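Local structure of periplasmic oligopeptide-binding protein (Burkholderia pseudomallei, 3ZS6) at residues A260-Y265 against F473-D478; V314-T319 against A459-M464; V440-Q445 against A453-Q458. The protein probably binds oligopeptides in the periplasm and hands them to a membrane ABC transporter for uptake. All blocks are in the same frame, centred on the assembly; numbering follows the deposited sequence.

Interaction 1: A260-Y265 against F473-D478; sequences ATYYYY and FQYSAD
F473 and Y262, directly opposed in an antiparallel hydrogen-bonded pair, lie side by side, pointing the same way, and their rings form an offset stack, with centroids 4.5 Å apart and planes 25° from parallel. F473 CG sits between its own backbone N and carbonyl carbon, the crowded position (chi1 54°), while Y262 CG lies anti to its N. The tip of phenylalanine, CZ, comes 3.4 Å from Y262 CG, over one face of the tyrosine near its rim. In return Y262 CB lies over the F473 face as a CH-pi contact. Phenylalanine suits this place because it is flat and wholly apolar.

Below the rings the backbones are paired. Y262 N donates to F473 O (2.9 Å); the return bond from F473 N to Y262 O is weak. Y475 N donates to A260 O (3.0 Å). T261 and Q474 form the intervening non-hydrogen-bonded pair.

Y475 completes the aromatic cluster. Its ring is oblique to that of Y262, with the hydroxyl OH 3.6 Å from Y262 CD2, and its CD1 packs on the methyl of A260, a residue small enough to admit a ring so near the strand. This antiparallel pairing belongs to the large mixed sheet of the periplasmic binding-protein fold. The chemistry therefore implies an apolar cluster held mainly by dispersion, in which the Y262 hydroxyl is satisfied by a hydrogen bond with H361 ND1 and the Y475 side chain packs on an apolar side chain of the bound peptide.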
ATOM      1  N   ALA A 260      -1.440  -0.338  -8.617  1.00 16.39           N
ATOM      2  CA  ALA A 260      -0.355  -0.820  -7.779  1.00 15.70           C
ATOM      3  C   ALA A 260       0.830  -1.199  -8.661  1.00 15.14           C
ATOM      4  O   ALA A 260       0.646  -1.727  -9.758  1.00 11.93           O
ATOM      5  CB  ALA A 260      -0.832  -2.023  -6.940  1.00 10.83           C
ATOM      6  N   THR A 261       2.038  -0.920  -8.183  1.00 13.20           N
ATOM      7  CA  THR A 261       3.248  -1.117  -8.981  1.00 10.91           C
ATOM      8  C   THR A 261       4.243  -2.033  -8.271  1.00 10.25           C
ATOM      9  O   THR A 261       4.548  -1.843  -7.092  1.00 15.82           O
ATOM     10  CB  THR A 261       3.933   0.243  -9.279  1.00 21.09           C
ATOM     11  OG1 THR A 261       3.000   1.118  -9.925  1.00 14.55           O
ATOM     12  CG2 THR A 261       5.168   0.068 -10.176  1.00 16.10           C
ATOM     13  N   TYR A 262       4.745  -3.018  -9.007  1.00  7.86           N
ATOM     14  CA  TYR A 262       5.741  -3.958  -8.517  1.00 11.37           C
ATOM     15  C   TYR A 262       7.100  -3.425  -8.971  1.00 17.32           C
ATOM     16  O   TYR A 262       7.296  -3.115 -10.152  1.00 16.21           O
ATOM     17  CB  TYR A 262       5.468  -5.337  -9.129  1.00 13.70           C
ATOM     18  CG  TYR A 262       6.265  -6.518  -8.594  1.00  8.04           C
ATOM     19  CD1 TYR A 262       7.636  -6.622  -8.809  1.00 13.75           C
ATOM     20  CD2 TYR A 262       5.629  -7.559  -7.928  1.00 10.26           C
ATOM     21  CE1 TYR A 262       8.356  -7.720  -8.341  1.00 12.87           C
ATOM     22  CE2 TYR A 262       6.340  -8.661  -7.465  1.00 10.70           C
ATOM     23  CZ  TYR A 262       7.701  -8.737  -7.676  1.00 12.10           C
ATOM     24  OH  TYR A 262       8.412  -9.833  -7.215  1.00 12.63           O
ATOM     25  N   TYR A 263       8.028  -3.288  -8.034  1.00 11.68           N
ATOM     26  CA  TYR A 263       9.311  -2.678  -8.357  1.00 12.65           C
ATOM     27  C   TYR A 263      10.425  -3.108  -7.414  1.00 16.17           C
ATOM     28  O   TYR A 263      10.176  -3.600  -6.300  1.00 11.97           O
ATOM     29  CB  TYR A 263       9.194  -1.150  -8.365  1.00 12.60           C
ATOM     30  CG  TYR A 263       9.040  -0.516  -6.993  1.00 13.95           C
ATOM     31  CD1 TYR A 263      10.154  -0.124  -6.258  1.00 10.32           C
ATOM     32  CD2 TYR A 263       7.773  -0.300  -6.437  1.00 18.40           C
ATOM     33  CE1 TYR A 263      10.018   0.470  -5.001  1.00 10.77           C
ATOM     34  CE2 TYR A 263       7.623   0.302  -5.178  1.00 12.22           C
ATOM     35  CZ  TYR A 263       8.752   0.681  -4.471  1.00 16.69           C
ATOM     36  OH  TYR A 263       8.626   1.270  -3.235  1.00 20.40           O
ATOM     37  N   TYR A 264      11.661  -2.922  -7.870  1.00  9.94           N
ATOM     38  CA  TYR A 264      12.810  -3.226  -7.037  1.00 10.89           C
ATOM     39  C   TYR A 264      13.362  -1.961  -6.391  1.00 14.73           C
ATOM     40  O   TYR A 264      13.707  -0.979  -7.056  1.00 11.17           O
ATOM     41  CB  TYR A 264      13.902  -3.955  -7.828  1.00 15.29           C
ATOM     42  CG  TYR A 264      13.682  -5.449  -7.968  1.00 13.17           C
ATOM     43  CD1 TYR A 264      12.725  -6.112  -7.215  1.00 16.47           C
ATOM     44  CD2 TYR A 264      14.442  -6.196  -8.852  1.00 16.65           C
ATOM     45  CE1 TYR A 264      12.533  -7.489  -7.348  1.00 20.47           C
ATOM     46  CE2 TYR A 264      14.264  -7.563  -8.985  1.00 18.90           C
ATOM     47  CZ  TYR A 264      13.306  -8.210  -8.234  1.00 22.43           C
ATOM     48  OH  TYR A 264      13.136  -9.581  -8.379  1.00 17.02           O
ATOM     49  N   TYR A 265      13.410  -2.005  -5.074  1.00 11.72           N
ATOM     50  CA  TYR A 265      14.046  -0.990  -4.266  1.00  8.28           C
ATOM     51  C   TYR A 265      15.531  -1.029  -4.567  1.00 12.67           C
ATOM     52  O   TYR A 265      16.096  -2.104  -4.782  1.00 10.20           O
ATOM     53  CB  TYR A 265      13.766  -1.365  -2.815  1.00  7.25           C
ATOM     54  CG  TYR A 265      14.638  -0.829  -1.708  1.00 11.77           C
ATOM     55  CD1 TYR A 265      15.958  -1.245  -1.558  1.00 15.21           C
ATOM     56  CD2 TYR A 265      14.099   0.008  -0.739  1.00 10.78           C
ATOM     57  CE1 TYR A 265      16.733  -0.793  -0.503  1.00 13.78           C
ATOM     58  CE2 TYR A 265      14.858   0.466   0.311  1.00  9.26           C
ATOM     59  CZ  TYR A 265      16.172   0.064   0.429  1.00 18.08           C
ATOM     60  OH  TYR A 265      16.913   0.520   1.486  1.00 19.60           O
ATOM     61  N   PHE A 473       6.379  -4.064 -13.288  1.00 12.67           N
ATOM     62  CA  PHE A 473       5.071  -4.202 -13.908  1.00 14.11           C
ATOM     63  C   PHE A 473       3.947  -3.739 -12.998  1.00 16.32           C
ATOM     64  O   PHE A 473       4.142  -3.511 -11.798  1.00 16.18           O
ATOM     65  CB  PHE A 473       4.827  -5.652 -14.359  1.00 10.32           C
ATOM     66  CG  PHE A 473       5.013  -6.661 -13.269  1.00 14.99           C
ATOM     67  CD1 PHE A 473       4.005  -6.889 -12.345  1.00 10.98           C
ATOM     68  CD2 PHE A 473       6.201  -7.382 -13.162  1.00 14.71           C
ATOM     69  CE1 PHE A 473       4.169  -7.819 -11.327  1.00 17.38           C
ATOM     70  CE2 PHE A 473       6.372  -8.317 -12.146  1.00 15.38           C
ATOM     71  CZ  PHE A 473       5.354  -8.531 -11.220  1.00 12.64           C
ATOM     72  N   GLN A 474       2.765  -3.592 -13.586  1.00 13.71           N
ATOM     73  CA  GLN A 474       1.575  -3.250 -12.830  1.00 16.49           C
ATOM     74  C   GLN A 474       0.990  -4.523 -12.241  1.00 12.44           C
ATOM     75  O   GLN A 474       0.824  -5.513 -12.953  1.00 14.74           O
ATOM     76  CB  GLN A 474       0.545  -2.577 -13.743  1.00 18.65           C
ATOM     77  CG  GLN A 474      -0.728  -2.130 -13.020  1.00 10.50           C
ATOM     78  CD  GLN A 474      -1.649  -1.344 -13.935  1.00 21.18           C
ATOM     79  OE1 GLN A 474      -1.322  -1.099 -15.096  1.00 17.49           O
ATOM     80  NE2 GLN A 474      -2.805  -0.942 -13.413  1.00 21.34           N
ATOM     81  N   TYR A 475       0.691  -4.503 -10.944  1.00 10.52           N
ATOM     82  CA  TYR A 475       0.070  -5.653 -10.281  1.00 13.94           C
ATOM     83  C   TYR A 475      -1.227  -6.087 -10.957  1.00 18.47           C
ATOM     84  O   TYR A 475      -2.022  -5.255 -11.390  1.00 16.46           O
ATOM     85  CB  TYR A 475      -0.258  -5.345  -8.817  1.00 13.11           C
ATOM     86  CG  TYR A 475       0.869  -5.582  -7.840  1.00 17.40           C
ATOM     87  CD1 TYR A 475       1.766  -4.568  -7.529  1.00 15.40           C
ATOM     88  CD2 TYR A 475       1.022  -6.814  -7.208  1.00 21.28           C
ATOM     89  CE1 TYR A 475       2.791  -4.768  -6.617  1.00 13.09           C
ATOM     90  CE2 TYR A 475       2.048  -7.027  -6.297  1.00 21.71           C
ATOM     91  CZ  TYR A 475       2.929  -5.999  -6.008  1.00 15.30           C
ATOM     92  OH  TYR A 475       3.949  -6.198  -5.107  1.00 19.30           O
ATOM     93  N   SER A 476      -1.427  -7.398 -11.025  1.00 17.98           N
ATOM     94  CA  SER A 476      -2.697  -7.984 -11.432  1.00 22.70           C
ATOM     95  C   SER A 476      -3.543  -8.259 -10.185  1.00 23.79           C
ATOM     96  O   SER A 476      -3.022  -8.709  -9.168  1.00 19.16           O
ATOM     97  CB  SER A 476      -2.449  -9.283 -12.195  1.00 25.42           C
ATOM     98  OG  SER A 476      -3.613 -10.085 -12.243  1.00 30.98           O
ATOM     99  N   ALA A 477      -4.845  -7.987 -10.275  1.00 23.74           N
ATOM    100  CA  ALA A 477      -5.769  -8.153  -9.152  1.00 23.15           C
ATOM    101  C   ALA A 477      -6.319  -9.580  -9.044  1.00 19.63           C
ATOM    102  O   ALA A 477      -7.113  -9.889  -8.143  1.00 18.56           O
ATOM    103  CB  ALA A 477      -6.932  -7.163  -9.292  1.00 32.12           C
ATOM    104  N   ASP A 478      -5.904 -10.433  -9.975  1.00 16.56           N
ATOM    105  CA  ASP A 478      -6.395 -11.803 -10.069  1.00 18.49           C
ATOM    106  C   ASP A 478      -6.314 -12.554  -8.748  1.00 21.51           C
ATOM    107  O   ASP A 478      -5.247 -12.654  -8.142  1.00 19.36           O
ATOM    108  CB  ASP A 478      -5.620 -12.581 -11.140  1.00 17.11           C
ATOM    109  CG  ASP A 478      -5.912 -12.093 -12.550  1.00 22.64           C
ATOM    110  OD1 ASP A 478      -6.485 -10.995 -12.701  1.00 25.95           O
ATOM    111  OD2 ASP A 478      -5.543 -12.802 -13.508  1.00 30.02           O
TER

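Interaction 2: V314-T319 against A459-M464; sequences VQRPFT and AHDLAM
R316 grips D461 end-on, NH2 donating to OD2 at 2.7 Å and NH1 to OD1 at 3.1 Å. Both carboxylate oxygens use their syn lone pairs, and the two planes are 2° apart, a flat fit of arginine to aspartate; a further NH1 to OD2 bond is weak. NH1 also donates to P317 O (3.1 Å), fixing the guanidinium against its own loop.

D461 OD1 takes a second bond, from a water that also donates to R316 O (3.0 Å). The same water is hydrogen-bonded to H460 ND1 at 2.8 Å, lying in the imidazole plane, and H460 NE2 is taken up by L306 N. Histidine suits the site because its two nitrogens serve two polar partners.

A bidentate salt bridge and a shared water clasp the irregular loop between strand 301-302 and helix 327-340 to the last turns of helix 449-464. F318, with CG anti to the backbone N (chi1 169°), supplies the apolar part. M464 CB sits over the centre of its ring, 3.5 Å from the centroid, in a CH-pi contact, while D461 OD1 lies at the ring's edge, in plane. At the base of the side chain, F318 CB packs against H460 CE1 at 3.6 Å.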
ATOM      1  N   VAL A 314      -2.046  12.405 -13.376  1.00 23.60           N
ATOM      2  CA  VAL A 314      -1.008  12.529 -14.403  1.00 24.92           C
ATOM      3  C   VAL A 314      -1.590  12.261 -15.780  1.00 26.23           C
ATOM      4  O   VAL A 314      -2.637  11.632 -15.903  1.00 26.22           O
ATOM      5  CB  VAL A 314       0.199  11.593 -14.167  1.00 28.46           C
ATOM      6  CG1 VAL A 314       0.982  12.045 -12.948  1.00 21.20           C
ATOM      7  CG2 VAL A 314      -0.262  10.132 -14.031  1.00 26.96           C
ATOM      8  N   GLN A 315      -0.912  12.738 -16.816  1.00 26.66           N
ATOM      9  CA  GLN A 315      -1.451  12.618 -18.165  1.00 32.48           C
ATOM     10  C   GLN A 315      -1.218  11.229 -18.735  1.00 34.01           C
ATOM     11  O   GLN A 315      -1.979  10.764 -19.579  1.00 38.59           O
ATOM     12  CB  GLN A 315      -0.842  13.681 -19.082  1.00 31.81           C
ATOM     13  CG  GLN A 315      -0.970  15.092 -18.536  1.00 32.41           C
ATOM     14  CD  GLN A 315      -0.183  16.103 -19.348  1.00 38.98           C
ATOM     15  OE1 GLN A 315       0.931  15.827 -19.792  1.00 44.13           O
ATOM     16  NE2 GLN A 315      -0.765  17.281 -19.549  1.00 32.50           N
ATOM     17  N   ARG A 316      -0.175  10.563 -18.253  1.00 32.90           N
ATOM     18  CA  ARG A 316       0.267   9.305 -18.832  1.00 26.96           C
ATOM     19  C   ARG A 316       1.409   8.745 -18.008  1.00 24.87           C
ATOM     20  O   ARG A 316       2.052   9.479 -17.254  1.00 21.78           O
ATOM     21  CB  ARG A 316       0.768   9.543 -20.254  1.00 33.56           C
ATOM     22  CG  ARG A 316       1.714  10.735 -20.350  1.00 30.89           C
ATOM     23  CD  ARG A 316       2.850  10.509 -21.342  1.00 30.44           C
ATOM     24  NE  ARG A 316       3.738  11.672 -21.393  1.00 35.53           N
ATOM     25  CZ  ARG A 316       4.779  11.860 -20.583  1.00 36.63           C
ATOM     26  NH1 ARG A 316       5.079  10.957 -19.655  1.00 33.87           N
ATOM     27  NH2 ARG A 316       5.522  12.951 -20.702  1.00 33.17           N
ATOM     28  N   PRO A 317       1.669   7.440 -18.150  1.00 20.88           N
ATOM     29  CA  PRO A 317       2.798   6.864 -17.420  1.00 28.65           C
ATOM     30  C   PRO A 317       4.121   7.316 -18.025  1.00 32.32           C
ATOM     31  O   PRO A 317       4.143   8.020 -19.040  1.00 30.69           O
ATOM     32  CB  PRO A 317       2.610   5.354 -17.612  1.00 23.16           C
ATOM     33  CG  PRO A 317       1.809   5.228 -18.862  1.00 28.83           C
ATOM     34  CD  PRO A 317       0.905   6.426 -18.894  1.00 23.95           C
ATOM     35  N   PHE A 318       5.210   6.924 -17.379  1.00 28.34           N
ATOM     36  CA  PHE A 318       6.547   7.208 -17.866  1.00 28.15           C
ATOM     37  C   PHE A 318       7.027   6.054 -18.748  1.00 26.00           C
ATOM     38  O   PHE A 318       7.053   4.899 -18.322  1.00 24.47           O
ATOM     39  CB  PHE A 318       7.489   7.419 -16.680  1.00 25.90           C
ATOM     40  CG  PHE A 318       8.944   7.451 -17.047  1.00 20.16           C
ATOM     41  CD1 PHE A 318       9.518   8.601 -17.570  1.00 27.86           C
ATOM     42  CD2 PHE A 318       9.739   6.336 -16.854  1.00 15.65           C
ATOM     43  CE1 PHE A 318      10.866   8.638 -17.891  1.00 30.85           C
ATOM     44  CE2 PHE A 318      11.083   6.356 -17.172  1.00 20.05           C
ATOM     45  CZ  PHE A 318      11.651   7.512 -17.695  1.00 32.70           C
ATOM     46  N   THR A 319       7.385   6.370 -19.986  1.00 21.97           N
ATOM     47  CA  THR A 319       7.919   5.372 -20.901  1.00 27.28           C
ATOM     48  C   THR A 319       9.229   5.875 -21.485  1.00 29.43           C
ATOM     49  O   THR A 319       9.235   6.760 -22.336  1.00 31.37           O
ATOM     50  CB  THR A 319       6.946   5.055 -22.051  1.00 30.25           C
ATOM     51  OG1 THR A 319       5.715   4.553 -21.518  1.00 31.61           O
ATOM     52  CG2 THR A 319       7.542   4.005 -22.972  1.00 32.08           C
ATOM     53  N   ALA A 459       7.097  16.294 -13.239  1.00 21.45           N
ATOM     54  CA  ALA A 459       7.819  15.871 -12.040  1.00 23.48           C
ATOM     55  C   ALA A 459       8.067  14.355 -11.986  1.00 24.16           C
ATOM     56  O   ALA A 459       9.158  13.917 -11.605  1.00 19.65           O
ATOM     57  CB  ALA A 459       7.086  16.332 -10.787  1.00 25.76           C
ATOM     58  N   HIS A 460       7.063  13.559 -12.348  1.00 23.92           N
ATOM     59  CA  HIS A 460       7.232  12.105 -12.353  1.00 25.36           C
ATOM     60  C   HIS A 460       8.320  11.694 -13.348  1.00 25.11           C
ATOM     61  O   HIS A 460       9.256  10.977 -12.982  1.00 22.29           O
ATOM     62  CB  HIS A 460       5.917  11.367 -12.648  1.00 15.84           C
ATOM     63  CG  HIS A 460       6.055   9.870 -12.677  1.00 15.89           C
ATOM     64  ND1 HIS A 460       5.675   9.106 -13.761  1.00 19.07           N
ATOM     65  CD2 HIS A 460       6.544   9.000 -11.760  1.00 16.80           C
ATOM     66  CE1 HIS A 460       5.924   7.831 -13.511  1.00 23.66           C
ATOM     67  NE2 HIS A 460       6.454   7.740 -12.304  1.00 15.22           N
ATOM     68  N   ASP A 461       8.197  12.157 -14.593  1.00 23.67           N
ATOM     69  CA  ASP A 461       9.207  11.897 -15.623  1.00 24.58           C
ATOM     70  C   ASP A 461      10.604  12.289 -15.150  1.00 22.97           C
ATOM     71  O   ASP A 461      11.572  11.552 -15.350  1.00 23.18           O
ATOM     72  CB  ASP A 461       8.904  12.677 -16.911  1.00 30.22           C
ATOM     73  CG  ASP A 461       7.646  12.200 -17.620  1.00 31.37           C
ATOM     74  OD1 ASP A 461       7.109  11.124 -17.271  1.00 27.26           O
ATOM     75  OD2 ASP A 461       7.206  12.911 -18.550  1.00 34.15           O
ATOM     76  N   LEU A 462      10.711  13.466 -14.544  1.00 23.71           N
ATOM     77  CA  LEU A 462      12.004  13.958 -14.083  1.00 20.87           C
ATOM     78  C   LEU A 462      12.620  12.986 -13.083  1.00 23.29           C
ATOM     79  O   LEU A 462      13.798  12.624 -13.192  1.00 21.89           O
ATOM     80  CB  LEU A 462      11.864  15.344 -13.450  1.00 23.85           C
ATOM     81  CG  LEU A 462      13.182  16.022 -13.064  1.00 24.52           C
ATOM     82  CD1 LEU A 462      14.089  16.133 -14.283  1.00 22.70           C
ATOM     83  CD2 LEU A 462      12.938  17.401 -12.438  1.00 22.20           C
ATOM     84  N   ALA A 463      11.818  12.561 -12.110  1.00 16.82           N
ATOM     85  CA  ALA A 463      12.277  11.587 -11.124  1.00 13.60           C
ATOM     86  C   ALA A 463      12.689  10.251 -11.752  1.00 12.16           C
ATOM     87  O   ALA A 463      13.715   9.685 -11.385  1.00 15.83           O
ATOM     88  CB  ALA A 463      11.216  11.360 -10.066  1.00 11.74           C
ATOM     89  N   MET A 464      11.880   9.730 -12.674  1.00 17.66           N
ATOM     90  CA  MET A 464      12.150   8.400 -13.229  1.00 21.27           C
ATOM     91  C   MET A 464      13.400   8.388 -14.120  1.00 25.78           C
ATOM     92  O   MET A 464      14.045   7.351 -14.282  1.00 21.67           O
ATOM     93  CB  MET A 464      10.939   7.847 -13.989  1.00 19.71           C
ATOM     94  CG  MET A 464       9.723   7.543 -13.119  1.00 21.27           C
ATOM     95  SD  MET A 464      10.030   6.361 -11.789  1.00 22.12           S
ATOM     96  CE  MET A 464      10.381   7.466 -10.422  1.00 17.90           C
TER
HETATM   97  O   HOH W   1       4.621  10.344 -16.068  1.00 25.37           O

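Interaction 3: V440-Q445 against A453-Q458; sequences VAEANQ and AALLTQ
The carboxylate of E442 is the one flat side-chain group that meets L455; no aromatic ring takes part. L455 CD1 lies to one side of the carboxylate, well out of its plane, 3.9 Å from CD and 4.0 Å from OE1. The closer touch is to the aliphatic stem, where E442 CG and L455 CD1 are 3.5 Å apart. With CG anti to the backbone N (chi1 -180°) and the chain extended beyond, glutamate lays its methylenes across the leucine and carries its charge outward. That suits a residue at the exposed border of an apolar seam.

Deeper in, A443 is the point of closest approach. Its methyl meets two consecutive leucines, CB lying 3.5 Å from L455 CB and 3.4 Å from L456 CD2. Both separations are tighter than ordinary van der Waals contact. Alanine suits the spot because a single methyl lets the backbones draw near, the CA atoms of A443 and L455 being 5.2 Å apart. The CD2 methyl of L456 also reaches the preceding turn, 4.2 Å from V440 CA, so it rests between two residues spaced three apart along helix 434-443. V440 adds a looser apolar touch from CG2, and F417 of helix 414-417 covers both V440 and L456.

Polar groups bind away from this seam. T457 OG1 donates to A453 O, one turn back in the same helix, sharing that carbonyl with T457 N. N444 OD1, just past the first helix, is held by R452 NE. Two helices in succession, joined by a short turn and running roughly antiparallel with small and branched aliphatic residues between them, make a helical hairpin.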
ATOM      1  N   VAL A 440       6.144  19.410  -7.689  1.00 29.76           N
ATOM      2  CA  VAL A 440       4.932  18.860  -7.083  1.00 23.42           C
ATOM      3  C   VAL A 440       4.175  19.928  -6.288  1.00 29.27           C
ATOM      4  O   VAL A 440       2.957  20.060  -6.409  1.00 29.96           O
ATOM      5  CB  VAL A 440       5.241  17.679  -6.157  1.00 20.29           C
ATOM      6  CG1 VAL A 440       4.004  17.327  -5.316  1.00 20.54           C
ATOM      7  CG2 VAL A 440       5.723  16.477  -6.972  1.00 22.54           C
ATOM      8  N   ALA A 441       4.904  20.678  -5.467  1.00 29.89           N
ATOM      9  CA  ALA A 441       4.300  21.730  -4.658  1.00 31.29           C
ATOM     10  C   ALA A 441       3.615  22.758  -5.555  1.00 33.26           C
ATOM     11  O   ALA A 441       2.528  23.254  -5.242  1.00 36.54           O
ATOM     12  CB  ALA A 441       5.353  22.394  -3.782  1.00 27.84           C
ATOM     13  N   GLU A 442       4.258  23.063  -6.678  1.00 26.69           N
ATOM     14  CA  GLU A 442       3.692  23.970  -7.666  1.00 35.68           C
ATOM     15  C   GLU A 442       2.408  23.396  -8.266  1.00 42.82           C
ATOM     16  O   GLU A 442       1.387  24.081  -8.329  1.00 42.97           O
ATOM     17  CB  GLU A 442       4.716  24.264  -8.766  1.00 34.34           C
ATOM     18  CG  GLU A 442       4.212  25.211  -9.835  1.00 43.97           C
ATOM     19  CD  GLU A 442       5.328  25.771 -10.699  1.00 51.37           C
ATOM     20  OE1 GLU A 442       6.178  24.990 -11.178  1.00 50.76           O
ATOM     21  OE2 GLU A 442       5.357  27.004 -10.892  1.00 59.76           O
ATOM     22  N   ALA A 443       2.462  22.137  -8.697  1.00 38.46           N
ATOM     23  CA  ALA A 443       1.296  21.471  -9.273  1.00 35.86           C
ATOM     24  C   ALA A 443       0.095  21.555  -8.341  1.00 36.78           C
ATOM     25  O   ALA A 443      -1.045  21.676  -8.792  1.00 44.02           O
ATOM     26  CB  ALA A 443       1.614  20.015  -9.591  1.00 33.87           C
ATOM     27  N   ASN A 444       0.351  21.488  -7.040  1.00 31.42           N
ATOM     28  CA  ASN A 444      -0.732  21.461  -6.069  1.00 36.85           C
ATOM     29  C   ASN A 444      -1.285  22.848  -5.753  1.00 45.26           C
ATOM     30  O   ASN A 444      -2.219  22.991  -4.965  1.00 45.71           O
ATOM     31  CB  ASN A 444      -0.304  20.720  -4.799  1.00 30.46           C
ATOM     32  CG  ASN A 444      -0.296  19.215  -4.990  1.00 40.55           C
ATOM     33  OD1 ASN A 444      -1.143  18.667  -5.697  1.00 41.70           O
ATOM     34  ND2 ASN A 444       0.668  18.540  -4.373  1.00 38.74           N
ATOM     35  N   GLN A 445      -0.698  23.864  -6.378  1.00 49.76           N
ATOM     36  CA  GLN A 445      -1.211  25.224  -6.282  1.00 54.06           C
ATOM     37  C   GLN A 445      -2.117  25.525  -7.470  1.00 57.13           C
ATOM     38  O   GLN A 445      -2.983  26.396  -7.399  1.00 61.75           O
ATOM     39  CB  GLN A 445      -0.066  26.241  -6.231  1.00 53.38           C
ATOM     40  CG  GLN A 445       0.791  26.158  -4.976  1.00 57.51           C
ATOM     41  CD  GLN A 445      -0.032  26.222  -3.700  1.00 61.49           C
ATOM     42  OE1 GLN A 445      -0.656  25.236  -3.301  1.00 60.61           O
ATOM     43  NE2 GLN A 445      -0.040  27.384  -3.054  1.00 63.50           N
ATOM     44  N   ALA A 453      -2.044  18.353 -13.572  1.00 24.01           N
ATOM     45  CA  ALA A 453      -1.620  17.086 -14.162  1.00 32.04           C
ATOM     46  C   ALA A 453      -0.323  17.231 -14.947  1.00 34.48           C
ATOM     47  O   ALA A 453       0.583  16.406 -14.832  1.00 29.65           O
ATOM     48  CB  ALA A 453      -2.716  16.520 -15.054  1.00 34.61           C
ATOM     49  N   ALA A 454      -0.250  18.287 -15.750  1.00 35.56           N
ATOM     50  CA  ALA A 454       0.915  18.545 -16.576  1.00 36.75           C
ATOM     51  C   ALA A 454       2.166  18.623 -15.715  1.00 30.84           C
ATOM     52  O   ALA A 454       3.185  18.004 -16.022  1.00 29.04           O
ATOM     53  CB  ALA A 454       0.728  19.838 -17.357  1.00 41.53           C
ATOM     54  N   LEU A 455       2.079  19.388 -14.632  1.00 24.98           N
ATOM     55  CA  LEU A 455       3.211  19.556 -13.728  1.00 24.64           C
ATOM     56  C   LEU A 455       3.568  18.254 -12.995  1.00 30.02           C
ATOM     57  O   LEU A 455       4.744  17.957 -12.793  1.00 29.67           O
ATOM     58  CB  LEU A 455       2.938  20.688 -12.729  1.00 26.39           C
ATOM     59  CG  LEU A 455       2.912  22.098 -13.329  1.00 33.73           C
ATOM     60  CD1 LEU A 455       2.802  23.164 -12.241  1.00 35.34           C
ATOM     61  CD2 LEU A 455       4.146  22.337 -14.180  1.00 36.53           C
ATOM     62  N   LEU A 456       2.562  17.474 -12.604  1.00 22.60           N
ATOM     63  CA  LEU A 456       2.839  16.211 -11.925  1.00 22.56           C
ATOM     64  C   LEU A 456       3.491  15.212 -12.878  1.00 23.28           C
ATOM     65  O   LEU A 456       4.353  14.427 -12.479  1.00 22.22           O
ATOM     66  CB  LEU A 456       1.573  15.615 -11.301  1.00 20.72           C
ATOM     67  CG  LEU A 456       0.953  16.391 -10.137  1.00 23.34           C
ATOM     68  CD1 LEU A 456      -0.220  15.604  -9.548  1.00 22.69           C
ATOM     69  CD2 LEU A 456       1.992  16.701  -9.064  1.00 18.42           C
ATOM     70  N   THR A 457       3.073  15.248 -14.139  1.00 23.74           N
ATOM     71  CA  THR A 457       3.646  14.386 -15.158  1.00 22.72           C
ATOM     72  C   THR A 457       5.107  14.764 -15.371  1.00 28.39           C
ATOM     73  O   THR A 457       5.987  13.897 -15.430  1.00 26.88           O
ATOM     74  CB  THR A 457       2.882  14.506 -16.493  1.00 27.24           C
ATOM     75  OG1 THR A 457       1.520  14.105 -16.304  1.00 32.42           O
ATOM     76  CG2 THR A 457       3.515  13.628 -17.557  1.00 24.54           C
ATOM     77  N   GLN A 458       5.363  16.066 -15.466  1.00 26.77           N
ATOM     78  CA  GLN A 458       6.724  16.561 -15.629  1.00 30.75           C
ATOM     79  C   GLN A 458       7.603  16.126 -14.460  1.00 24.15           C
ATOM     80  O   GLN A 458       8.707  15.631 -14.661  1.00 24.46           O
ATOM     81  CB  GLN A 458       6.744  18.082 -15.781  1.00 31.11           C
ATOM     82  CG  GLN A 458       8.146  18.651 -15.926  1.00 34.38           C
ATOM     83  CD  GLN A 458       8.162  20.165 -15.995  1.00 37.05           C
ATOM     84  OE1 GLN A 458       7.116  20.817 -15.928  1.00 34.62           O
ATOM     85  NE2 GLN A 458       9.357  20.734 -16.121  1.00 39.27           N
TER

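In the fold
Helix 449-464 ties interactions 2 and 3 together: its middle packs on helix 434-443 and its last turns hold the 314-319 loop. Their centres lie 11 Å apart and they touch, Q315 N standing 2.8 Å from T457 OG1 as a probable hydrogen bond, while R316 CZ packs on T457 CG2 at 3.7 Å. The chain then passes from this helix into strand 470-480 and so to interaction 1, whose centre is about 17 Å from that of interaction 2 and about 24 Å from that of interaction 3. Interaction 1 reaches the bound peptide through Y475. L306 bridges interactions 1 and 2, its O accepting from T261 OG1 and its N bonded to H460 NE2.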